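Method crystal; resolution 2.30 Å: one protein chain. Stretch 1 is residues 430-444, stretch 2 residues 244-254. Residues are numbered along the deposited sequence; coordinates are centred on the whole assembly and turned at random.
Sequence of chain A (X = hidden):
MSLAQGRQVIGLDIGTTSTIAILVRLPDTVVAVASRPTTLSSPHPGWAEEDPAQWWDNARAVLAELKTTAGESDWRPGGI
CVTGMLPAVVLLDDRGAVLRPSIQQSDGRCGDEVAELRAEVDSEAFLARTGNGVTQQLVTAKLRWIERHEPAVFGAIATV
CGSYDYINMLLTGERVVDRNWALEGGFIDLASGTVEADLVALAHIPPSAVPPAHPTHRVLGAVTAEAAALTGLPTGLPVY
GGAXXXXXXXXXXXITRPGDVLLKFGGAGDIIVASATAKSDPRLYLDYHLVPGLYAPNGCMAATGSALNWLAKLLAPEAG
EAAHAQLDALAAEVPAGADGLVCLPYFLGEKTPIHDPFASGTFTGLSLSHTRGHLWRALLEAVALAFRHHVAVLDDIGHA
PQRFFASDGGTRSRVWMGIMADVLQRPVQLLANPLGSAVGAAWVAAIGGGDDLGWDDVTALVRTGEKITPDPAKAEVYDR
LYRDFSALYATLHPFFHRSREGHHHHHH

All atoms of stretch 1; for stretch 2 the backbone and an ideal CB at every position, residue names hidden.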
ATOM      1  N   LEU A 430     -14.241  11.146   5.396  1.00 19.79           N
ATOM      2  CA  LEU A 430     -14.499   9.779   4.948  1.00 22.53           C
ATOM      3  C   LEU A 430     -14.711   9.776   3.428  1.00 25.78           C
ATOM      4  O   LEU A 430     -15.210  10.755   2.860  1.00 26.50           O
ATOM      5  CB  LEU A 430     -15.741   9.192   5.621  1.00 21.91           C
ATOM      6  CG  LEU A 430     -15.770   9.022   7.135  1.00 24.63           C
ATOM      7  CD1 LEU A 430     -17.035   8.194   7.554  1.00 18.52           C
ATOM      8  CD2 LEU A 430     -14.442   8.364   7.632  1.00 21.50           C
ATOM      9  N   LEU A 431     -14.306   8.688   2.782  1.00 23.21           N
ATOM     10  CA  LEU A 431     -14.500   8.521   1.349  1.00 29.69           C
ATOM     11  C   LEU A 431     -14.526   7.036   0.999  1.00 27.53           C
ATOM     12  O   LEU A 431     -14.060   6.179   1.757  1.00 26.22           O
ATOM     13  CB  LEU A 431     -13.387   9.207   0.571  1.00 29.80           C
ATOM     14  CG  LEU A 431     -12.039   8.535   0.808  1.00 27.32           C
ATOM     15  CD1 LEU A 431     -11.578   7.838  -0.457  1.00 27.98           C
ATOM     16  CD2 LEU A 431     -10.999   9.559   1.244  1.00 28.46           C
ATOM     17  N   ALA A 432     -15.106   6.728  -0.143  1.00 29.18           N
ATOM     18  CA  ALA A 432     -15.070   5.356  -0.630  1.00 33.79           C
ATOM     19  C   ALA A 432     -14.274   5.330  -1.920  1.00 33.88           C
ATOM     20  O   ALA A 432     -14.449   6.183  -2.797  1.00 36.95           O
ATOM     21  CB  ALA A 432     -16.478   4.833  -0.860  1.00 31.01           C
ATOM     22  N   ASN A 433     -13.409   4.349  -2.062  1.00 32.29           N
ATOM     23  CA  ASN A 433     -12.571   4.282  -3.245  1.00 33.50           C
ATOM     24  C   ASN A 433     -12.525   2.841  -3.633  1.00 35.87           C
ATOM     25  O   ASN A 433     -11.518   2.189  -3.428  1.00 38.02           O
ATOM     26  CB  ASN A 433     -11.184   4.742  -2.858  1.00 35.17           C
ATOM     27  CG  ASN A 433     -10.263   4.934  -4.041  1.00 40.41           C
ATOM     28  OD1 ASN A 433      -9.133   5.439  -3.840  1.00 37.16           O
ATOM     29  ND2 ASN A 433     -10.710   4.538  -5.279  1.00 34.23           N
ATOM     30  N   PRO A 434     -13.641   2.323  -4.156  1.00 37.34           N
ATOM     31  CA  PRO A 434     -13.803   0.877  -4.321  1.00 37.70           C
ATOM     32  C   PRO A 434     -12.934   0.344  -5.473  1.00 40.46           C
ATOM     33  O   PRO A 434     -12.203  -0.632  -5.300  1.00 41.56           O
ATOM     34  CB  PRO A 434     -15.291   0.715  -4.655  1.00 33.03           C
ATOM     35  CG  PRO A 434     -15.851   2.091  -4.783  1.00 38.08           C
ATOM     36  CD  PRO A 434     -14.722   3.076  -4.804  1.00 37.36           C
ATOM     37  N   LEU A 435     -13.002   1.000  -6.625  1.00 39.31           N
ATOM     38  CA  LEU A 435     -12.252   0.575  -7.792  1.00 37.52           C
ATOM     39  C   LEU A 435     -10.782   0.531  -7.472  1.00 40.31           C
ATOM     40  O   LEU A 435     -10.042  -0.169  -8.142  1.00 39.51           O
ATOM     41  CB  LEU A 435     -12.459   1.556  -8.934  1.00 38.78           C
ATOM     42  CG  LEU A 435     -13.741   1.320  -9.716  1.00 39.92           C
ATOM     43  CD1 LEU A 435     -14.874   1.064  -8.751  1.00 42.14           C
ATOM     44  CD2 LEU A 435     -14.052   2.520 -10.628  1.00 37.57           C
ATOM     45  N   GLY A 436     -10.346   1.317  -6.484  1.00 38.18           N
ATOM     46  CA  GLY A 436      -8.978   1.239  -5.989  1.00 33.47           C
ATOM     47  C   GLY A 436      -7.843   2.035  -6.649  1.00 32.57           C
ATOM     48  O   GLY A 436      -7.973   3.244  -6.978  1.00 28.40           O
ATOM     49  N   SER A 437      -6.703   1.341  -6.796  1.00 28.39           N
ATOM     50  CA  SER A 437      -5.462   1.904  -7.306  1.00 23.29           C
ATOM     51  C   SER A 437      -5.547   2.247  -8.785  1.00 23.03           C
ATOM     52  O   SER A 437      -4.796   3.113  -9.285  1.00 20.69           O
ATOM     53  CB  SER A 437      -4.317   0.901  -7.119  1.00 24.18           C
ATOM     54  OG  SER A 437      -4.246   0.370  -5.810  1.00 24.35           O
ATOM     55  N   ALA A 438      -6.440   1.569  -9.500  1.00 21.52           N
ATOM     56  CA  ALA A 438      -6.505   1.760 -10.955  1.00 22.29           C
ATOM     57  C   ALA A 438      -6.818   3.190 -11.228  1.00 21.57           C
ATOM     58  O   ALA A 438      -6.333   3.756 -12.206  1.00 20.87           O
ATOM     59  CB  ALA A 438      -7.544   0.882 -11.602  1.00 21.74           C
ATOM     60  N   VAL A 439      -7.627   3.772 -10.342  1.00 21.80           N
ATOM     61  CA  VAL A 439      -7.978   5.188 -10.425  1.00 20.44           C
ATOM     62  C   VAL A 439      -6.794   6.150 -10.252  1.00 22.11           C
ATOM     63  O   VAL A 439      -6.690   7.170 -10.972  1.00 22.09           O
ATOM     64  CB  VAL A 439      -9.055   5.596  -9.389  1.00 21.88           C
ATOM     65  CG1 VAL A 439      -9.192   7.107  -9.408  1.00 20.12           C
ATOM     66  CG2 VAL A 439     -10.383   4.892  -9.661  1.00 22.21           C
ATOM     67  N   GLY A 440      -5.940   5.873  -9.259  1.00 22.91           N
ATOM     68  CA  GLY A 440      -4.735   6.660  -9.064  1.00 18.75           C
ATOM     69  C   GLY A 440      -3.956   6.565 -10.364  1.00 20.16           C
ATOM     70  O   GLY A 440      -3.309   7.519 -10.806  1.00 20.49           O
ATOM     71  N   ALA A 441      -4.017   5.404 -11.005  1.00 20.43           N
ATOM     72  CA  ALA A 441      -3.256   5.214 -12.254  1.00 21.02           C
ATOM     73  C   ALA A 441      -3.845   5.931 -13.478  1.00 18.72           C
ATOM     74  O   ALA A 441      -3.105   6.580 -14.206  1.00 19.64           O
ATOM     75  CB  ALA A 441      -2.975   3.712 -12.545  1.00 19.01           C
ATOM     76  N   ALA A 442      -5.157   5.846 -13.699  1.00 18.28           N
ATOM     77  CA  ALA A 442      -5.763   6.640 -14.766  1.00 19.05           C
ATOM     78  C   ALA A 442      -5.354   8.104 -14.584  1.00 20.52           C
ATOM     79  O   ALA A 442      -5.061   8.795 -15.554  1.00 18.98           O
ATOM     80  CB  ALA A 442      -7.251   6.527 -14.750  1.00 18.61           C
ATOM     81  N   TRP A 443      -5.325   8.567 -13.331  1.00 19.99           N
ATOM     82  CA  TRP A 443      -5.061   9.975 -13.085  1.00 20.48           C
ATOM     83  C   TRP A 443      -3.684  10.408 -13.551  1.00 19.29           C
ATOM     84  O   TRP A 443      -3.486  11.549 -13.971  1.00 21.99           O
ATOM     85  CB  TRP A 443      -5.296  10.365 -11.616  1.00 22.42           C
ATOM     86  CG  TRP A 443      -5.768  11.757 -11.547  1.00 26.62           C
ATOM     87  CD1 TRP A 443      -5.100  12.860 -11.037  1.00 28.83           C
ATOM     88  CD2 TRP A 443      -6.992  12.252 -12.092  1.00 29.96           C
ATOM     89  NE1 TRP A 443      -5.862  14.003 -11.214  1.00 27.07           N
ATOM     90  CE2 TRP A 443      -7.026  13.655 -11.855  1.00 29.84           C
ATOM     91  CE3 TRP A 443      -8.071  11.650 -12.743  1.00 26.74           C
ATOM     92  CZ2 TRP A 443      -8.101  14.437 -12.243  1.00 28.63           C
ATOM     93  CZ3 TRP A 443      -9.137  12.434 -13.129  1.00 27.50           C
ATOM     94  CH2 TRP A 443      -9.147  13.816 -12.868  1.00 30.20           C
ATOM     95  N   VAL A 444      -2.717   9.516 -13.475  1.00 18.02           N
ATOM     96  CA  VAL A 444      -1.394   9.878 -13.909  1.00 16.86           C
ATOM     97  C   VAL A 444      -1.392  10.179 -15.392  1.00 17.94           C
ATOM     98  O   VAL A 444      -0.697  11.091 -15.872  1.00 19.47           O
ATOM     99  CB  VAL A 444      -0.387   8.788 -13.613  1.00 14.86           C
ATOM    100  CG1 VAL A 444       0.883   9.073 -14.320  1.00 16.08           C
ATOM    101  CG2 VAL A 444      -0.181   8.652 -12.116  1.00 17.76           C
ATOM    102  N   UNK A 244       3.301   2.809  -8.132  1.00 15.91           N
ATOM    103  CA  UNK A 244       3.147   1.975  -6.971  1.00 16.75           C
ATOM    104  C   UNK A 244       1.692   1.902  -6.445  1.00 18.11           C
ATOM    105  O   UNK A 244       1.136   2.880  -6.171  1.00 16.82           O
ATOM    106  CB  UNK A 244       4.075   2.490  -5.869  1.00 16.75           C
ATOM    107  N   UNK A 245       1.114   0.727  -6.314  1.00 15.77           N
ATOM    108  CA  UNK A 245      -0.291   0.618  -5.978  1.00 16.36           C
ATOM    109  C   UNK A 245      -0.834   1.365  -4.776  1.00 21.77           C
ATOM    110  O   UNK A 245      -1.820   2.002  -4.898  1.00 22.63           O
ATOM    111  CB  UNK A 245      -0.602  -0.866  -5.771  1.00 16.36           C
ATOM    112  N   UNK A 246      -0.194   1.288  -3.621  1.00 18.06           N
ATOM    113  CA  UNK A 246      -0.710   1.981  -2.479  1.00 16.90           C
ATOM    114  C   UNK A 246      -0.633   3.505  -2.591  1.00 19.91           C
ATOM    115  O   UNK A 246      -1.489   4.168  -2.124  1.00 21.62           O
ATOM    116  CB  UNK A 246       0.044   1.515  -1.232  1.00 16.90           C
ATOM    117  N   UNK A 247       0.379   4.023  -3.249  1.00 17.12           N
ATOM    118  CA  UNK A 247       0.508   5.430  -3.547  1.00 19.67           C
ATOM    119  C   UNK A 247      -0.573   5.924  -4.541  1.00 21.25           C
ATOM    120  O   UNK A 247      -1.127   7.003  -4.360  1.00 21.99           O
ATOM    121  CB  UNK A 247       1.906   5.702  -4.107  1.00 19.67           C
ATOM    122  N   UNK A 248      -0.873   5.135  -5.572  1.00 21.26           N
ATOM    123  CA  UNK A 248      -1.917   5.519  -6.513  1.00 23.49           C
ATOM    124  C   UNK A 248      -3.241   5.522  -5.769  1.00 22.68           C
ATOM    125  O   UNK A 248      -4.092   6.385  -6.014  1.00 23.91           O
ATOM    126  CB  UNK A 248      -1.961   4.577  -7.718  1.00 23.49           C
ATOM    127  N   UNK A 249      -3.402   4.591  -4.834  1.00 21.84           N
ATOM    128  CA  UNK A 249      -4.582   4.621  -3.973  1.00 24.35           C
ATOM    129  C   UNK A 249      -4.614   5.899  -3.146  1.00 24.88           C
ATOM    130  O   UNK A 249      -5.667   6.510  -2.995  1.00 23.95           O
ATOM    131  CB  UNK A 249      -4.608   3.397  -3.055  1.00 24.35           C
ATOM    132  N   UNK A 250      -3.471   6.324  -2.611  1.00 24.21           N
ATOM    133  CA  UNK A 250      -3.478   7.566  -1.827  1.00 23.41           C
ATOM    134  C   UNK A 250      -3.927   8.741  -2.719  1.00 23.04           C
ATOM    135  O   UNK A 250      -4.846   9.465  -2.392  1.00 25.60           O
ATOM    136  CB  UNK A 250      -2.093   7.838  -1.235  1.00 23.41           C
ATOM    137  N   UNK A 251      -3.287   8.904  -3.857  1.00 24.62           N
ATOM    138  CA  UNK A 251      -3.704   9.894  -4.859  1.00 25.61           C
ATOM    139  C   UNK A 251      -5.209   9.891  -5.130  1.00 22.27           C
ATOM    140  O   UNK A 251      -5.851  10.904  -5.089  1.00 24.15           O
ATOM    141  CB  UNK A 251      -2.958   9.641  -6.171  1.00 25.61           C
ATOM    142  N   UNK A 252      -5.770   8.736  -5.418  1.00 27.16           N
ATOM    143  CA  UNK A 252      -7.211   8.632  -5.699  1.00 25.43           C
ATOM    144  C   UNK A 252      -8.024   9.067  -4.521  1.00 24.91           C
ATOM    145  O   UNK A 252      -9.138   9.580  -4.681  1.00 32.91           O
ATOM    146  CB  UNK A 252      -7.593   7.202  -6.085  1.00 25.43           C
ATOM    147  N   UNK A 253      -7.510   8.855  -3.325  1.00 24.58           N
ATOM    148  CA  UNK A 253      -8.238   9.329  -2.156  1.00 26.47           C
ATOM    149  C   UNK A 253      -8.052  10.841  -1.956  1.00 24.01           C
ATOM    150  O   UNK A 253      -8.585  11.419  -1.023  1.00 27.36           O
ATOM    151  CB  UNK A 253      -7.778   8.570  -0.909  1.00 26.47           C
ATOM    152  N   UNK A 254      -7.310  11.474  -2.850  1.00 22.58           N
ATOM    153  CA  UNK A 254      -7.064  12.901  -2.748  1.00 24.17           C
ATOM    154  C   UNK A 254      -5.931  13.305  -1.833  1.00 26.92           C
ATOM    155  O   UNK A 254      -5.956  14.386  -1.272  1.00 29.01           O
ATOM    156  CB  UNK A 254      -8.343  13.595  -2.275  1.00 24.17           C
TER

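Two helices, 437-444 and 245-252, cross at 77° with their axes 6.9 Å apart at closest approach.

Position 244 precedes the helix, and its ideal CB finds nothing of stretch 1 within 5.5 Å. Stretch 1 therefore sets no rule, though an N-cap often favours Ser, Thr, Asp or Asn. The residue is Ala-244; it occupies the N-cap position but its methyl offers no acceptor.

At 245 the CA-to-CB bond runs sideways, the ideal CB 3.8 Å from Ser-437 OG. Small or polar residues suit this first turn, and an acid suits the helix start. Asp-245 is found. Its backbone O lies 3.1 Å from Ser-437 OG, within hydrogen-bonding reach, while its OD1 takes a weak bond from the N of 246.

Position 246 points away and 247 sideways, both beyond reach of stretch 1, so many side chains would do; they are His-246 and Ile-247, the latter with its end leading away.

Position 248 points straight at the crossing. Its ideal CB is 3.6 Å from Ser-437 O and 3.7 Å from Gly-440 CA, so only a very small residue looks comfortable. Ala-248 fits, and its O comes 3.1 Å from Gly-440 CA in a CA-H...O contact. A CB on Gly-440 would sit 1.9 Å from Ala-248 O, so the close crossing depends on glycine there.

At 249 the bond is sideways, with Ser-437 OG 4.1 Å from the ideal CB. Ala would fit, whereas Ser or Thr could engage the hydroxyl. Ser-249 places its OG 3.3 Å from Ser-437 OG, a weak hydrogen bond that either hydroxyl could donate.

Position 250 points away, is unconstrained by stretch 1, and is Ala-250.

Position 251 points toward stretch 1, but its ideal CB is 4.5 Å from Gly-440 CA, leaving space for Leu, Met or Ile to fill the gap beside Trp-443. Leu-251 extends CD2 to 4.1 Å from Trp-443 CB and 3.6 Å from Gly-440 O, lying obliquely to the indole ring.

Position 252 is crowded: its ideal CB is 3.2 Å from Asn-433 OD1, already tight, and 3.7 Å from Val-439 CG1. Ala is the natural reading, and Ala-252 packs its methyl against that valine.

At 253 the ideal CB stands sideways, 3.9 Å from Leu-431 CD1, favouring a small apolar residue. Ala-253 makes this contact at 3.8 Å between its CB and Leu-431 CD1.

Position 254 has phi 84° and psi 27°, where a CB would jam against the preceding carbonyl. Gly-254 completes a Schellman motif.

Stretch 2 244-254: ADHIASALAAG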
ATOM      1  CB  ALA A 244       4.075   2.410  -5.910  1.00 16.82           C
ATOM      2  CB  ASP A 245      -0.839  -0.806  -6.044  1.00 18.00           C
ATOM      3  CG  ASP A 245      -0.333  -1.707  -4.963  1.00 20.99           C
ATOM      4  OD1 ASP A 245       0.551  -1.382  -4.203  1.00 23.20           O
ATOM      5  OD2 ASP A 245      -0.844  -2.767  -4.869  1.00 20.51           O
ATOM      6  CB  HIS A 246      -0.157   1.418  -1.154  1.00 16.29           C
ATOM      7  CG  HIS A 246       1.299   1.642  -0.956  1.00 21.26           C
ATOM      8  ND1 HIS A 246       2.245   1.092  -1.774  1.00 21.33           N
ATOM      9  CD2 HIS A 246       1.976   2.351  -0.035  1.00 21.22           C
ATOM     10  CE1 HIS A 246       3.436   1.456  -1.372  1.00 19.19           C
ATOM     11  NE2 HIS A 246       3.301   2.217  -0.317  1.00 19.87           N
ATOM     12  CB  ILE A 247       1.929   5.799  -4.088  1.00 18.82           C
ATOM     13  CG1 ILE A 247       3.012   5.069  -3.285  1.00 18.90           C
ATOM     14  CG2 ILE A 247       2.129   7.331  -4.007  1.00 17.73           C
ATOM     15  CD1 ILE A 247       2.944   5.417  -1.806  1.00 20.93           C
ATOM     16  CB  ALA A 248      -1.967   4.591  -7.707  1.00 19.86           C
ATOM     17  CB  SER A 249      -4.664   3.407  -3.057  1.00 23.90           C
ATOM     18  OG  SER A 249      -5.565   2.470  -3.592  1.00 28.89           O
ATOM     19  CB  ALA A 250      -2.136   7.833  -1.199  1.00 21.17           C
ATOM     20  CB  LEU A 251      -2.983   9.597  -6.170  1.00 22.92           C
ATOM     21  CG  LEU A 251      -3.283  10.628  -7.246  1.00 23.26           C
ATOM     22  CD1 LEU A 251      -2.926  12.018  -6.721  1.00 20.55           C
ATOM     23  CD2 LEU A 251      -2.541  10.280  -8.551  1.00 19.62           C
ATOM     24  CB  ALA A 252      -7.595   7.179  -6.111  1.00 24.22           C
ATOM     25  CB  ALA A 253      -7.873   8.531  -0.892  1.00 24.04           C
TER
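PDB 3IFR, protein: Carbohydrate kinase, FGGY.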